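PDB 2ZKT: 2,3-bisphosphoglycerate-independent phosphoglycerate mutase from Pyrococcus horikoshii, which probably interconverts 2-phosphoglycerate and 3-phosphoglycerate in glycolysis, as a metal-binding, cofactor-independent phosphoglycerate mutase of the archaeal type. Local coordinates for residues R79-A84 with L96-V100; D293-V297 with M400-R406. The contacts are given in a common frame with arbitrary orientation. Residue numbers count along the deposited sequence, not the author numbering.

Contact 1 of 2, residues R79-A84 with L96-V100; sequences RGFFEA and LAFRV
Helix 80-84 crosses strand 96-100 at 80°, the axes 6.1 Å apart at closest approach. The strand is extended throughout; helical hydrogen bonding includes A84 N to G80 O at 2.9 Å. G80 sits on F98, CA to CA 4.0 Å, and G80 CA gives a nearly straight CA-H...O contact to A97 O at 3.2 Å. A CB on residue 80 would clash with that oxygen, so the close crossing depends on the bare glycine. A97 points at the helix, its CB 3.4 Å from F81 N and 3.8 Å from A84 CB. R79, with all four chi angles t, forms a salt bridge with E83, R79 NE to E83 OE1 2.6 Å. R99 (chi1 p) brings its NE to 3.4 Å from R79 NH1, over one face of the R79 guanidinium, a like-charge approach without a hydrogen bond. G80 also bonds through its backbone to G227 of strand 222-229. The result is a helix packed crosswise, through glycine and alanine, on a four-stranded antiparallel sheet.

Contact 2 of 2, residues D293-V297 with M400-R406; sequences DYDFV and MMDLMNR
Three methionine methyls converge on the ring of F296. F296 (chi1 t) starts strand 296-297 and extends its ring towards helix 400-403, whose last turn supplies M400 and M401, with M404 just beyond. The backbones stay apart, D295 to M404 9.5 Å and F296 to M401 9.2 Å between CA atoms. M401 CE reaches F296 CD1 at 3.5 Å, M404 CE the same atom at 3.8 Å and M400 CE F296 CE1 at 3.8 Å. M400 SD and M404 SD lie at the ring edge, 5.2 and 5.4 Å from the F296 centroid, as Met-aromatic contacts. This is helix-on-sheet packing in the alkaline phosphatase-like core: the C-terminal helix 396-403 covers the mixed sheet where strand 296-301 runs beside strand 6-12, and M400 touches L9. The helix ends in a Schellman motif, with N405 at positive phi, R406 N bonded to M401 O at 2.8 Å and N405 N to D402 O at 3.0 Å. After the turn D295 CB lies over one face of the R406 guanidinium. Their salt bridge is long, D295 OD1 to R406 NH2 3.7 Å and out of plane; D295 OD2 bonds to K245 N, and R406 NE to R5 O.

Both contacts set a helix against a sheet and are largely buried, yet they share no element: their centres are 30 Å apart. Contact 1 belongs to the smaller antiparallel sheet, contact 2 to the large mixed sheet. The first joins neighbours in sequence, 11 residues intervening, whereas the second closes a span of 102 residues. Backbone proximity dominates contact 1, where small residues let main chains meet; long, flexible side chains bridge separated backbones in contact 2. Partly exposed arginines take part in each: in contact 1 R79, its side chain about 9 Å from a bound zinc, is paired with E83 and lies close to R99; in contact 2 R406 makes a long salt bridge to D295.

Contact 1 of 2, residues R79-A84 with L96-V100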
loop_
_atom_site.group_PDB
_atom_site.type_symbol
_atom_site.label_atom_id
_atom_site.label_comp_id
_atom_site.label_asym_id
_atom_site.label_seq_id
_atom_site.Cartn_x
_atom_site.Cartn_y
_atom_site.Cartn_z
ATOM N N ARG B 79 11.655 -4.387 -33.192
ATOM C CA ARG B 79 10.881 -3.340 -32.510
ATOM C C ARG B 79 10.313 -2.213 -33.390
ATOM O O ARG B 79 9.146 -1.821 -33.245
ATOM C CB ARG B 79 11.746 -2.708 -31.410
ATOM C CG ARG B 79 11.103 -1.492 -30.755
ATOM C CD ARG B 79 11.919 -0.965 -29.565
ATOM N NE ARG B 79 11.238 0.163 -28.918
ATOM C CZ ARG B 79 11.643 0.750 -27.789
ATOM N NH1 ARG B 79 12.736 0.319 -27.164
ATOM N NH2 ARG B 79 10.953 1.776 -27.291
ATOM N N GLY B 80 11.160 -1.683 -34.278
ATOM C CA GLY B 80 10.773 -0.581 -35.155
ATOM C C GLY B 80 9.324 -0.490 -35.624
ATOM O O GLY B 80 8.660 0.539 -35.421
ATOM N N PHE B 81 8.833 -1.559 -36.256
ATOM C CA PHE B 81 7.464 -1.579 -36.771
ATOM C C PHE B 81 6.399 -1.229 -35.728
ATOM O O PHE B 81 5.418 -0.537 -36.040
ATOM C CB PHE B 81 7.144 -2.955 -37.377
ATOM C CG PHE B 81 5.979 -2.945 -38.337
ATOM C CD1 PHE B 81 4.668 -3.018 -37.865
ATOM C CD2 PHE B 81 6.198 -2.877 -39.721
ATOM C CE1 PHE B 81 3.585 -3.022 -38.754
ATOM C CE2 PHE B 81 5.123 -2.883 -40.625
ATOM C CZ PHE B 81 3.814 -2.956 -40.139
ATOM N N PHE B 82 6.579 -1.719 -34.496
ATOM C CA PHE B 82 5.622 -1.443 -33.417
ATOM C C PHE B 82 5.660 0.051 -33.057
ATOM O O PHE B 82 4.618 0.679 -32.831
ATOM C CB PHE B 82 5.958 -2.271 -32.157
ATOM C CG PHE B 82 5.882 -3.768 -32.355
ATOM C CD1 PHE B 82 4.698 -4.373 -32.779
ATOM C CD2 PHE B 82 6.993 -4.576 -32.086
ATOM C CE1 PHE B 82 4.615 -5.757 -32.932
ATOM C CE2 PHE B 82 6.922 -5.963 -32.235
ATOM C CZ PHE B 82 5.729 -6.554 -32.660
ATOM N N GLU B 83 6.872 0.604 -32.985
ATOM C CA GLU B 83 7.052 2.020 -32.664
ATOM C C GLU B 83 6.360 2.872 -33.750
ATOM O O GLU B 83 5.667 3.842 -33.441
ATOM C CB GLU B 83 8.554 2.359 -32.610
ATOM C CG GLU B 83 8.940 3.476 -31.626
ATOM C CD GLU B 83 8.951 3.013 -30.161
ATOM O OE1 GLU B 83 9.622 1.995 -29.859
ATOM O OE2 GLU B 83 8.298 3.674 -29.316
ATOM N N ALA B 84 6.542 2.497 -35.022
ATOM C CA ALA B 84 5.924 3.244 -36.117
ATOM C C ALA B 84 4.392 3.207 -36.034
ATOM O O ALA B 84 3.716 4.217 -36.224
ATOM C CB ALA B 84 6.395 2.662 -37.458
ATOM N N LEU B 96 9.932 -1.615 -43.426
ATOM C CA LEU B 96 10.920 -1.793 -42.361
ATOM C C LEU B 96 10.999 -0.481 -41.550
ATOM O O LEU B 96 11.212 0.594 -42.121
ATOM C CB LEU B 96 12.294 -2.125 -42.958
ATOM C CG LEU B 96 13.397 -2.468 -41.937
ATOM C CD1 LEU B 96 12.967 -3.660 -41.079
ATOM C CD2 LEU B 96 14.700 -2.785 -42.676
ATOM N N ALA B 97 10.818 -0.576 -40.226
ATOM C CA ALA B 97 10.839 0.603 -39.354
ATOM C C ALA B 97 11.955 0.558 -38.314
ATOM O O ALA B 97 12.426 -0.515 -37.934
ATOM C CB ALA B 97 9.500 0.758 -38.668
ATOM N N PHE B 98 12.374 1.737 -37.850
ATOM C CA PHE B 98 13.456 1.843 -36.872
ATOM C C PHE B 98 13.149 2.892 -35.809
ATOM O O PHE B 98 12.372 3.826 -36.043
ATOM C CB PHE B 98 14.754 2.286 -37.553
ATOM C CG PHE B 98 15.147 1.464 -38.749
ATOM C CD1 PHE B 98 14.540 1.681 -39.993
ATOM C CD2 PHE B 98 16.161 0.500 -38.648
ATOM C CE1 PHE B 98 14.941 0.956 -41.120
ATOM C CE2 PHE B 98 16.568 -0.232 -39.772
ATOM C CZ PHE B 98 15.956 -0.001 -41.013
ATOM N N ARG B 99 13.766 2.733 -34.635
ATOM C CA ARG B 99 13.624 3.719 -33.562
ATOM C C ARG B 99 14.862 4.616 -33.782
ATOM O O ARG B 99 15.975 4.121 -34.026
ATOM C CB ARG B 99 13.657 3.043 -32.181
ATOM C CG ARG B 99 14.908 2.227 -31.896
ATOM C CD ARG B 99 14.695 1.307 -30.688
ATOM N NE ARG B 99 14.495 2.046 -29.437
ATOM C CZ ARG B 99 15.462 2.691 -28.783
ATOM N NH1 ARG B 99 16.707 2.688 -29.259
ATOM N NH2 ARG B 99 15.186 3.342 -27.655
ATOM N N VAL B 100 14.658 5.929 -33.732
ATOM C CA VAL B 100 15.754 6.869 -33.967
ATOM C C VAL B 100 16.011 7.860 -32.821
ATOM O O VAL B 100 15.070 8.452 -32.265
ATOM C CB VAL B 100 15.491 7.714 -35.250
ATOM C CG1 VAL B 100 16.725 8.545 -35.577
ATOM C CG2 VAL B 100 15.097 6.802 -36.427
#

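Contact 2 of 2, residues D293-V297 with M400-R406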
loop_
_atom_site.group_PDB
_atom_site.type_symbol
_atom_site.label_atom_id
_atom_site.label_comp_id
_atom_site.label_asym_id
_atom_site.label_seq_id
_atom_site.Cartn_x
_atom_site.Cartn_y
_atom_site.Cartn_z
ATOM N N ASP B 293 -19.007 -2.114 -25.418
ATOM C CA ASP B 293 -19.073 -2.401 -26.857
ATOM C C ASP B 293 -18.014 -3.382 -27.363
ATOM O O ASP B 293 -17.959 -3.691 -28.557
ATOM C CB ASP B 293 -18.970 -1.095 -27.663
ATOM C CG ASP B 293 -20.147 -0.160 -27.421
ATOM O OD1 ASP B 293 -21.308 -0.583 -27.653
ATOM O OD2 ASP B 293 -19.908 0.997 -26.999
ATOM N N TYR B 294 -17.169 -3.869 -26.459
ATOM C CA TYR B 294 -16.122 -4.809 -26.844
ATOM C C TYR B 294 -16.185 -6.037 -25.944
ATOM O O TYR B 294 -16.713 -5.966 -24.830
ATOM C CB TYR B 294 -14.754 -4.128 -26.720
ATOM C CG TYR B 294 -14.465 -3.120 -27.820
ATOM C CD1 TYR B 294 -13.881 -3.527 -29.025
ATOM C CD2 TYR B 294 -14.761 -1.760 -27.652
ATOM C CE1 TYR B 294 -13.590 -2.608 -30.039
ATOM C CE2 TYR B 294 -14.479 -0.829 -28.664
ATOM C CZ TYR B 294 -13.890 -1.264 -29.857
ATOM O OH TYR B 294 -13.608 -0.371 -30.874
ATOM N N ASP B 295 -15.661 -7.163 -26.421
ATOM C CA ASP B 295 -15.680 -8.391 -25.616
ATOM C C ASP B 295 -14.437 -8.488 -24.733
ATOM O O ASP B 295 -14.500 -8.981 -23.611
ATOM C CB ASP B 295 -15.737 -9.628 -26.517
ATOM C CG ASP B 295 -16.825 -9.532 -27.559
ATOM O OD1 ASP B 295 -18.017 -9.467 -27.167
ATOM O OD2 ASP B 295 -16.485 -9.521 -28.771
ATOM N N PHE B 296 -13.312 -7.999 -25.252
ATOM C CA PHE B 296 -12.039 -8.046 -24.537
ATOM C C PHE B 296 -11.422 -6.650 -24.485
ATOM O O PHE B 296 -11.254 -5.998 -25.529
ATOM C CB PHE B 296 -11.077 -9.003 -25.261
ATOM C CG PHE B 296 -9.896 -9.419 -24.432
ATOM C CD1 PHE B 296 -10.003 -10.478 -23.524
ATOM C CD2 PHE B 296 -8.681 -8.738 -24.532
ATOM C CE1 PHE B 296 -8.923 -10.851 -22.730
ATOM C CE2 PHE B 296 -7.589 -9.107 -23.738
ATOM C CZ PHE B 296 -7.709 -10.160 -22.839
ATOM N N VAL B 297 -11.082 -6.196 -23.275
ATOM C CA VAL B 297 -10.473 -4.882 -23.100
ATOM C C VAL B 297 -9.122 -5.003 -22.395
ATOM O O VAL B 297 -8.985 -5.717 -21.392
ATOM C CB VAL B 297 -11.407 -3.918 -22.282
ATOM C CG1 VAL B 297 -10.663 -2.643 -21.894
ATOM C CG2 VAL B 297 -12.640 -3.555 -23.122
ATOM N N MET B 400 -7.915 -16.967 -19.801
ATOM C CA MET B 400 -8.971 -15.963 -19.655
ATOM C C MET B 400 -10.098 -16.307 -20.608
ATOM O O MET B 400 -11.270 -16.268 -20.233
ATOM C CB MET B 400 -8.471 -14.556 -19.995
ATOM C CG MET B 400 -7.698 -13.891 -18.905
ATOM S SD MET B 400 -7.110 -12.285 -19.428
ATOM C CE MET B 400 -8.518 -11.245 -18.988
ATOM N N MET B 401 -9.732 -16.647 -21.844
ATOM C CA MET B 401 -10.723 -16.984 -22.861
ATOM C C MET B 401 -11.541 -18.197 -22.450
ATOM O O MET B 401 -12.739 -18.262 -22.728
ATOM C CB MET B 401 -10.043 -17.221 -24.221
ATOM C CG MET B 401 -9.579 -15.928 -24.917
ATOM S SD MET B 401 -10.957 -14.831 -25.377
ATOM C CE MET B 401 -10.104 -13.252 -25.642
ATOM N N ASP B 402 -10.900 -19.143 -21.762
ATOM C CA ASP B 402 -11.609 -20.341 -21.314
ATOM C C ASP B 402 -12.596 -19.996 -20.191
ATOM O O ASP B 402 -13.716 -20.495 -20.140
ATOM C CB ASP B 402 -10.589 -21.396 -20.847
ATOM C CG ASP B 402 -11.295 -22.715 -20.507
ATOM O OD1 ASP B 402 -11.991 -23.246 -21.375
ATOM O OD2 ASP B 402 -11.117 -23.218 -19.401
ATOM N N LEU B 403 -12.140 -19.128 -19.252
ATOM C CA LEU B 403 -13.044 -18.706 -18.185
ATOM C C LEU B 403 -14.220 -17.899 -18.757
ATOM O O LEU B 403 -15.309 -17.830 -18.195
ATOM C CB LEU B 403 -12.275 -17.820 -17.203
ATOM C CG LEU B 403 -11.299 -18.603 -16.304
ATOM C CD1 LEU B 403 -10.259 -17.685 -15.662
ATOM C CD2 LEU B 403 -11.996 -19.328 -15.143
ATOM N N MET B 404 -13.931 -17.232 -19.906
ATOM C CA MET B 404 -14.958 -16.442 -20.597
ATOM C C MET B 404 -15.844 -17.328 -21.492
ATOM O O MET B 404 -16.740 -16.851 -22.176
ATOM C CB MET B 404 -14.253 -15.397 -21.482
ATOM C CG MET B 404 -13.653 -14.202 -20.719
ATOM S SD MET B 404 -12.257 -13.443 -21.586
ATOM C CE MET B 404 -13.152 -12.523 -22.853
ATOM N N ASN B 405 -15.580 -18.636 -21.479
ATOM C CA ASN B 405 -16.334 -19.603 -22.283
ATOM C C ASN B 405 -16.233 -19.306 -23.780
ATOM O O ASN B 405 -17.184 -19.521 -24.534
ATOM C CB ASN B 405 -17.814 -19.626 -21.853
ATOM C CG ASN B 405 -17.998 -20.158 -20.440
ATOM O OD1 ASN B 405 -17.331 -21.119 -20.034
ATOM N ND2 ASN B 405 -18.908 -19.548 -19.682
ATOM N N ARG B 406 -15.073 -18.811 -24.202
ATOM C CA ARG B 406 -14.842 -18.484 -25.601
ATOM C C ARG B 406 -13.777 -19.390 -26.209
ATOM O O ARG B 406 -13.253 -19.111 -27.288
ATOM C CB ARG B 406 -14.422 -17.011 -25.733
ATOM C CG ARG B 406 -15.546 -16.028 -25.386
ATOM C CD ARG B 406 -15.068 -14.570 -25.429
ATOM N NE ARG B 406 -16.115 -13.665 -24.947
ATOM C CZ ARG B 406 -17.163 -13.271 -25.670
ATOM N NH1 ARG B 406 -17.304 -13.683 -26.927
ATOM N NH2 ARG B 406 -18.093 -12.497 -25.114
#